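PDB 3KH8: MaoC-like dehydratase from Phytophthora Capsici, which probably catalyses the reversible hydration of 2-enoyl-CoA thioesters to 3-hydroxyacyl-CoA, as a hot-dog-fold hydro-lyase of the hydratase 2 family. Local coordinates for residues N55-D58 / L59-A63; P85-P88 / V89-F93. All blocks are in the same frame, centred on the assembly; numbering follows the deposited sequence.

Contact 1. Residues N55-D58 / L59-A63; sequences NQRD and LLMYA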
ATOM      1  N   ASN A  55     -13.052  -3.384   0.925  1.00 15.02           N
ATOM      2  CA  ASN A  55     -13.487  -2.023   1.238  1.00 14.40           C
ATOM      3  C   ASN A  55     -12.779  -0.996   0.352  1.00 14.38           C
ATOM      4  O   ASN A  55     -11.945  -1.367  -0.479  1.00 13.79           O
ATOM      5  CB  ASN A  55     -13.378  -1.704   2.747  1.00 14.19           C
ATOM      6  CG  ASN A  55     -11.953  -1.789   3.295  1.00 13.62           C
ATOM      7  OD1 ASN A  55     -10.974  -1.522   2.598  1.00 13.13           O
ATOM      8  ND2 ASN A  55     -11.842  -2.145   4.573  1.00 12.63           N
ATOM      9  N   GLN A  56     -13.132   0.281   0.508  1.00 14.27           N
ATOM     10  CA  GLN A  56     -12.505   1.356  -0.261  1.00 14.52           C
ATOM     11  C   GLN A  56     -10.990   1.358  -0.129  1.00 13.92           C
ATOM     12  O   GLN A  56     -10.274   1.528  -1.116  1.00 14.04           O
ATOM     13  CB  GLN A  56     -13.023   2.718   0.186  1.00 14.78           C
ATOM     14  CG  GLN A  56     -14.328   3.114  -0.423  1.00 17.17           C
ATOM     15  CD  GLN A  56     -14.506   4.611  -0.454  1.00 19.00           C
ATOM     16  OE1 GLN A  56     -14.080   5.318   0.464  1.00 19.93           O
ATOM     17  NE2 GLN A  56     -15.126   5.108  -1.517  1.00 18.07           N
ATOM     18  N   ARG A  57     -10.510   1.187   1.098  1.00 13.34           N
ATOM     19  CA  ARG A  57      -9.076   1.183   1.373  1.00 12.83           C
ATOM     20  C   ARG A  57      -8.349   0.084   0.584  1.00 12.51           C
ATOM     21  O   ARG A  57      -7.249   0.313   0.085  1.00 12.29           O
ATOM     22  CB  ARG A  57      -8.828   1.052   2.878  1.00 12.99           C
ATOM     23  CG  ARG A  57      -7.371   1.084   3.306  1.00 13.13           C
ATOM     24  CD  ARG A  57      -7.291   1.119   4.816  1.00 13.99           C
ATOM     25  NE  ARG A  57      -5.924   1.076   5.320  1.00 15.16           N
ATOM     26  CZ  ARG A  57      -5.424   0.070   6.031  1.00 16.90           C
ATOM     27  NH1 ARG A  57      -6.183  -0.983   6.321  1.00 18.70           N
ATOM     28  NH2 ARG A  57      -4.171   0.115   6.465  1.00 17.23           N
ATOM     29  N   ASP A  58      -8.971  -1.091   0.457  1.00 12.16           N
ATOM     30  CA  ASP A  58      -8.413  -2.169  -0.371  1.00 11.91           C
ATOM     31  C   ASP A  58      -8.238  -1.732  -1.827  1.00 11.61           C
ATOM     32  O   ASP A  58      -7.262  -2.106  -2.472  1.00 11.69           O
ATOM     33  CB  ASP A  58      -9.285  -3.433  -0.313  1.00 11.90           C
ATOM     34  CG  ASP A  58      -9.383  -4.020   1.088  1.00 12.46           C
ATOM     35  OD1 ASP A  58      -8.348  -4.113   1.787  1.00 11.96           O
ATOM     36  OD2 ASP A  58     -10.507  -4.401   1.484  1.00 13.37           O
ATOM     37  N   LEU A  59      -9.196  -0.957  -2.337  1.00 11.29           N
ATOM     38  CA  LEU A  59      -9.134  -0.445  -3.708  1.00 11.06           C
ATOM     39  C   LEU A  59      -7.961   0.517  -3.902  1.00 10.86           C
ATOM     40  O   LEU A  59      -7.242   0.434  -4.905  1.00 10.63           O
ATOM     41  CB  LEU A  59     -10.453   0.239  -4.099  1.00 11.10           C
ATOM     42  CG  LEU A  59     -11.747  -0.591  -4.105  1.00 11.53           C
ATOM     43  CD1 LEU A  59     -12.936   0.280  -4.511  1.00 11.26           C
ATOM     44  CD2 LEU A  59     -11.642  -1.796  -5.020  1.00 11.22           C
ATOM     45  N   LEU A  60      -7.772   1.415  -2.935  1.00 10.52           N
ATOM     46  CA  LEU A  60      -6.636   2.340  -2.934  1.00 10.35           C
ATOM     47  C   LEU A  60      -5.302   1.602  -2.848  1.00 10.42           C
ATOM     48  O   LEU A  60      -4.360   1.934  -3.569  1.00  9.84           O
ATOM     49  CB  LEU A  60      -6.762   3.358  -1.789  1.00 10.37           C
ATOM     50  CG  LEU A  60      -8.022   4.240  -1.752  1.00  9.84           C
ATOM     51  CD1 LEU A  60      -8.041   5.149  -0.526  1.00  9.53           C
ATOM     52  CD2 LEU A  60      -8.143   5.079  -3.012  1.00 11.11           C
ATOM     53  N   MET A  61      -5.234   0.600  -1.971  1.00 10.75           N
ATOM     54  CA  MET A  61      -4.021  -0.202  -1.785  1.00 11.41           C
ATOM     55  C   MET A  61      -3.635  -0.957  -3.055  1.00 10.91           C
ATOM     56  O   MET A  61      -2.450  -1.098  -3.369  1.00 10.90           O
ATOM     57  CB  MET A  61      -4.205  -1.193  -0.632  1.00 12.09           C
ATOM     58  CG  MET A  61      -4.376  -0.536   0.746  1.00 15.27           C
ATOM     59  SD  MET A  61      -4.643  -1.737   2.074  1.00 23.23           S
ATOM     60  CE  MET A  61      -3.297  -2.877   1.762  1.00 19.92           C
ATOM     61  N   TYR A  62      -4.643  -1.453  -3.767  1.00 10.47           N
ATOM     62  CA  TYR A  62      -4.436  -2.109  -5.056  1.00 10.57           C
ATOM     63  C   TYR A  62      -3.933  -1.130  -6.117  1.00 10.55           C
ATOM     64  O   TYR A  62      -2.974  -1.427  -6.833  1.00 10.56           O
ATOM     65  CB  TYR A  62      -5.721  -2.797  -5.538  1.00 10.42           C
ATOM     66  CG  TYR A  62      -5.573  -3.421  -6.913  1.00 11.10           C
ATOM     67  CD1 TYR A  62      -4.807  -4.577  -7.096  1.00 12.06           C
ATOM     68  CD2 TYR A  62      -6.178  -2.845  -8.034  1.00 11.89           C
ATOM     69  CE1 TYR A  62      -4.655  -5.154  -8.361  1.00 11.49           C
ATOM     70  CE2 TYR A  62      -6.030  -3.417  -9.312  1.00 11.74           C
ATOM     71  CZ  TYR A  62      -5.265  -4.569  -9.460  1.00 11.80           C
ATOM     72  OH  TYR A  62      -5.106  -5.146 -10.703  1.00 12.41           O
ATOM     73  N   ALA A  63      -4.585   0.028  -6.219  1.00 10.63           N
ATOM     74  CA  ALA A  63      -4.198   1.053  -7.192  1.00 10.95           C
ATOM     75  C   ALA A  63      -2.730   1.451  -7.032  1.00 11.18           C
ATOM     76  O   ALA A  63      -1.988   1.481  -8.018  1.00 10.96           O
ATOM     77  CB  ALA A  63      -5.107   2.275  -7.085  1.00 11.07           C
TER
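Asp58 meets Tyr62, and Leu59 the carbonyls of Asn55 and Gln56, in the first turns of helix 56-65, where Asn55 is the N-cap and forms a capping box with Asp58. The box has two arms. Asp58 N donates to Asn55 OD1 at 3.0 Å, almost in line with the amide C=O, while Asn55 N reaches back to Asp58 OD2 at 2.8 Å in a nearly straight bond (172°). The carboxylate can turn back to the cap because CG of Asp58 lies beside its own backbone N (chi1 -62°). OD2 is met on its anti side, somewhat out of the carboxylate plane, and is also gripped by Gln98 NE2; OD1 is engaged by Arg57 of the second subunit. Such charge compensation, together with the helix start, would probably keep Asp58 ionised. Past the box the helical bonds begin: Leu59 N makes only a weak one to Asn55 O, whereas Tyr62 N donates to Asp58 O at 3.0 Å.

Leu59 packs against the backbone of the first turn, its CB 3.3 Å from Gln56 O and its CG close to Asn55 O. Arg57 and Met61 pair on another side of the helix. The extended Arg57 chain leaves with CG anti to its N (chi1 -178°), and its guanidinium has Met61 SD over one face. Across the dimer interface Arg57 NE donates to Leu225 O of the second subunit, NH2 forms a salt bridge with Asp58 OD1 of that subunit, the reciprocal of the bridge made by Asp58 here, and Met61 packs on Met61 of the other chain. Within the helix, Met61 N bonds to Arg57 O at 2.9 Å, and Met61 SD sits 4.1 Å from Arg57 CG.

Contact 2. Residues P85-P88 / V89-F93; sequences PLYP and VCLPF
Tyr87 and Pro88 meet Cys90 and Leu91 round a 3-10 turn that runs on into the short helix 91-94, in the N-terminal hydratase 2 domain. Three backbone bonds, each from a residue to the one three places earlier, wind the chain: Val89 N to Leu86 O at 3.1 Å, Cys90 N to Tyr87 O at 2.8 Å, and Leu91 N to Pro88 O at 3.0 Å. The last differs in direction, since its donor stands well above the plane of the Pro88 carbonyl, 60° out of it, and so does not lie on a lone pair.

Apolar packing follows the same spacing. The phenol of Tyr87, carried outward with CG opposite the backbone N (chi1 179°), is met at two ring carbons on different sides of its axis: Cys90 CB approaches CE1 at 3.8 Å, and Leu91 CD2 approaches CE2 at the same distance. Both come in obliquely, and the Leu91 side chain runs at about a right angle to that of Tyr87. The other methyl of Leu91, CD1, lies against Pro88 CA. On a separate side of the turn Leu86 CG touches Val89 CG1 at 4.1 Å, and these two residues also share Val130 of strand 123-132, so that this side of the turn packs on the sheet; Leu86 reaches helix 251-266 as well, through Met255.

The third kind of contact is sulfur-aromatic: Cys90 SG lies 5.1 Å from the Tyr87 ring centroid, 52° off the ring normal, an oblique approach. All of these touching residues are buried. Pro92 has no N-H to give, and its ring carbon CD instead comes within 3.3 Å of Pro88 O.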
ATOM      1  N   PRO A  85     -10.364  -1.586 -12.863  1.00 12.86           N
ATOM      2  CA  PRO A  85     -11.141  -2.694 -13.436  1.00 12.66           C
ATOM      3  C   PRO A  85     -10.562  -4.103 -13.269  1.00 12.46           C
ATOM      4  O   PRO A  85     -11.323  -5.073 -13.265  1.00 12.82           O
ATOM      5  CB  PRO A  85     -11.234  -2.317 -14.918  1.00 12.70           C
ATOM      6  CG  PRO A  85     -11.220  -0.838 -14.901  1.00 13.09           C
ATOM      7  CD  PRO A  85     -10.200  -0.493 -13.842  1.00 12.62           C
ATOM      8  N   LEU A  86      -9.245  -4.220 -13.130  1.00 12.21           N
ATOM      9  CA  LEU A  86      -8.614  -5.528 -12.955  1.00 11.72           C
ATOM     10  C   LEU A  86      -8.679  -6.058 -11.515  1.00 11.85           C
ATOM     11  O   LEU A  86      -8.347  -7.222 -11.269  1.00 11.70           O
ATOM     12  CB  LEU A  86      -7.156  -5.504 -13.436  1.00 11.54           C
ATOM     13  CG  LEU A  86      -6.526  -6.870 -13.755  1.00 11.52           C
ATOM     14  CD1 LEU A  86      -7.091  -7.443 -15.057  1.00 10.49           C
ATOM     15  CD2 LEU A  86      -5.008  -6.778 -13.824  1.00 10.43           C
ATOM     16  N   TYR A  87      -9.106  -5.223 -10.566  1.00 11.94           N
ATOM     17  CA  TYR A  87      -9.076  -5.621  -9.149  1.00 12.39           C
ATOM     18  C   TYR A  87      -9.676  -7.003  -8.805  1.00 12.55           C
ATOM     19  O   TYR A  87      -9.117  -7.706  -7.963  1.00 12.60           O
ATOM     20  CB  TYR A  87      -9.632  -4.520  -8.218  1.00 12.46           C
ATOM     21  CG  TYR A  87      -9.622  -4.938  -6.761  1.00 12.39           C
ATOM     22  CD1 TYR A  87      -8.422  -5.100  -6.074  1.00 13.08           C
ATOM     23  CD2 TYR A  87     -10.810  -5.200  -6.079  1.00 13.20           C
ATOM     24  CE1 TYR A  87      -8.401  -5.503  -4.732  1.00 13.65           C
ATOM     25  CE2 TYR A  87     -10.801  -5.605  -4.742  1.00 12.94           C
ATOM     26  CZ  TYR A  87      -9.596  -5.750  -4.080  1.00 13.42           C
ATOM     27  OH  TYR A  87      -9.578  -6.149  -2.767  1.00 14.59           O
ATOM     28  N   PRO A  88     -10.792  -7.412  -9.453  1.00 13.10           N
ATOM     29  CA  PRO A  88     -11.346  -8.740  -9.136  1.00 13.56           C
ATOM     30  C   PRO A  88     -10.352  -9.919  -9.122  1.00 14.06           C
ATOM     31  O   PRO A  88     -10.585 -10.881  -8.395  1.00 14.22           O
ATOM     32  CB  PRO A  88     -12.412  -8.931 -10.216  1.00 13.83           C
ATOM     33  CG  PRO A  88     -12.913  -7.562 -10.451  1.00 13.37           C
ATOM     34  CD  PRO A  88     -11.701  -6.664 -10.346  1.00 13.10           C
ATOM     35  N   VAL A  89      -9.252  -9.843  -9.879  1.00 14.60           N
ATOM     36  CA  VAL A  89      -8.230 -10.907  -9.860  1.00 14.95           C
ATOM     37  C   VAL A  89      -7.631 -11.156  -8.473  1.00 15.36           C
ATOM     38  O   VAL A  89      -7.097 -12.234  -8.210  1.00 15.16           O
ATOM     39  CB  VAL A  89      -7.060 -10.677 -10.873  1.00 15.14           C
ATOM     40  CG1 VAL A  89      -7.596 -10.524 -12.280  1.00 15.21           C
ATOM     41  CG2 VAL A  89      -6.180  -9.479 -10.479  1.00 14.66           C
ATOM     42  N   CYS A  90      -7.708 -10.150  -7.602  1.00 15.53           N
ATOM     43  CA  CYS A  90      -7.172 -10.261  -6.248  1.00 16.03           C
ATOM     44  C   CYS A  90      -8.113 -10.979  -5.292  1.00 15.95           C
ATOM     45  O   CYS A  90      -7.670 -11.527  -4.288  1.00 16.12           O
ATOM     46  CB  CYS A  90      -6.841  -8.870  -5.692  1.00 15.94           C
ATOM     47  SG  CYS A  90      -5.454  -8.102  -6.526  1.00 17.59           S
ATOM     48  N   LEU A  91      -9.406 -10.973  -5.607  1.00 16.24           N
ATOM     49  CA  LEU A  91     -10.434 -11.474  -4.680  1.00 16.75           C
ATOM     50  C   LEU A  91     -10.331 -12.966  -4.309  1.00 16.93           C
ATOM     51  O   LEU A  91     -10.598 -13.320  -3.154  1.00 16.86           O
ATOM     52  CB  LEU A  91     -11.844 -11.100  -5.158  1.00 16.69           C
ATOM     53  CG  LEU A  91     -12.181  -9.603  -5.189  1.00 17.16           C
ATOM     54  CD1 LEU A  91     -13.478  -9.352  -5.945  1.00 17.32           C
ATOM     55  CD2 LEU A  91     -12.246  -8.996  -3.778  1.00 17.29           C
ATOM     56  N   PRO A  92      -9.934 -13.838  -5.263  1.00 17.24           N
ATOM     57  CA  PRO A  92      -9.690 -15.237  -4.890  1.00 17.53           C
ATOM     58  C   PRO A  92      -8.532 -15.429  -3.906  1.00 17.89           C
ATOM     59  O   PRO A  92      -8.506 -16.426  -3.188  1.00 17.84           O
ATOM     60  CB  PRO A  92      -9.359 -15.906  -6.230  1.00 17.47           C
ATOM     61  CG  PRO A  92     -10.009 -15.052  -7.243  1.00 17.41           C
ATOM     62  CD  PRO A  92      -9.852 -13.658  -6.726  1.00 17.24           C
ATOM     63  N   PHE A  93      -7.584 -14.494  -3.879  1.00 17.98           N
ATOM     64  CA  PHE A  93      -6.512 -14.521  -2.882  1.00 18.41           C
ATOM     65  C   PHE A  93      -7.025 -13.990  -1.538  1.00 18.60           C
ATOM     66  O   PHE A  93      -6.780 -14.577  -0.479  1.00 18.53           O
ATOM     67  CB  PHE A  93      -5.325 -13.661  -3.326  1.00 18.39           C
ATOM     68  CG  PHE A  93      -4.626 -14.158  -4.564  1.00 19.13           C
ATOM     69  CD1 PHE A  93      -3.532 -15.013  -4.462  1.00 19.62           C
ATOM     70  CD2 PHE A  93      -5.041 -13.746  -5.828  1.00 19.67           C
ATOM     71  CE1 PHE A  93      -2.871 -15.467  -5.605  1.00 20.09           C
ATOM     72  CE2 PHE A  93      -4.386 -14.198  -6.982  1.00 20.06           C
ATOM     73  CZ  PHE A  93      -3.303 -15.060  -6.867  1.00 19.82           C
TER

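In the fold
Contact 1 and contact 2 follow one another along the chain, with centres about 11 Å apart, and their joint is centred on Tyr62 and Tyr87: the two rings meet edge-to-face, Tyr62 CG lying 3.4 Å from Tyr87 CD1. Tyr62 CE1 also comes to 3.6 Å from Cys90 SG, and Leu59 CD2 to 3.7 Å from Tyr87 CD2. Contact 1 turns its other side to the second subunit, whereas contact 2 is touched by no other chain. Tyr62 and Cys90 touch Ser226, and Phe93 touches Asp228. The stretch with these two residues fits the hydratase 2 motif, which in relatives carries the catalytic Asp and His, so both contacts probably lie beside the active site.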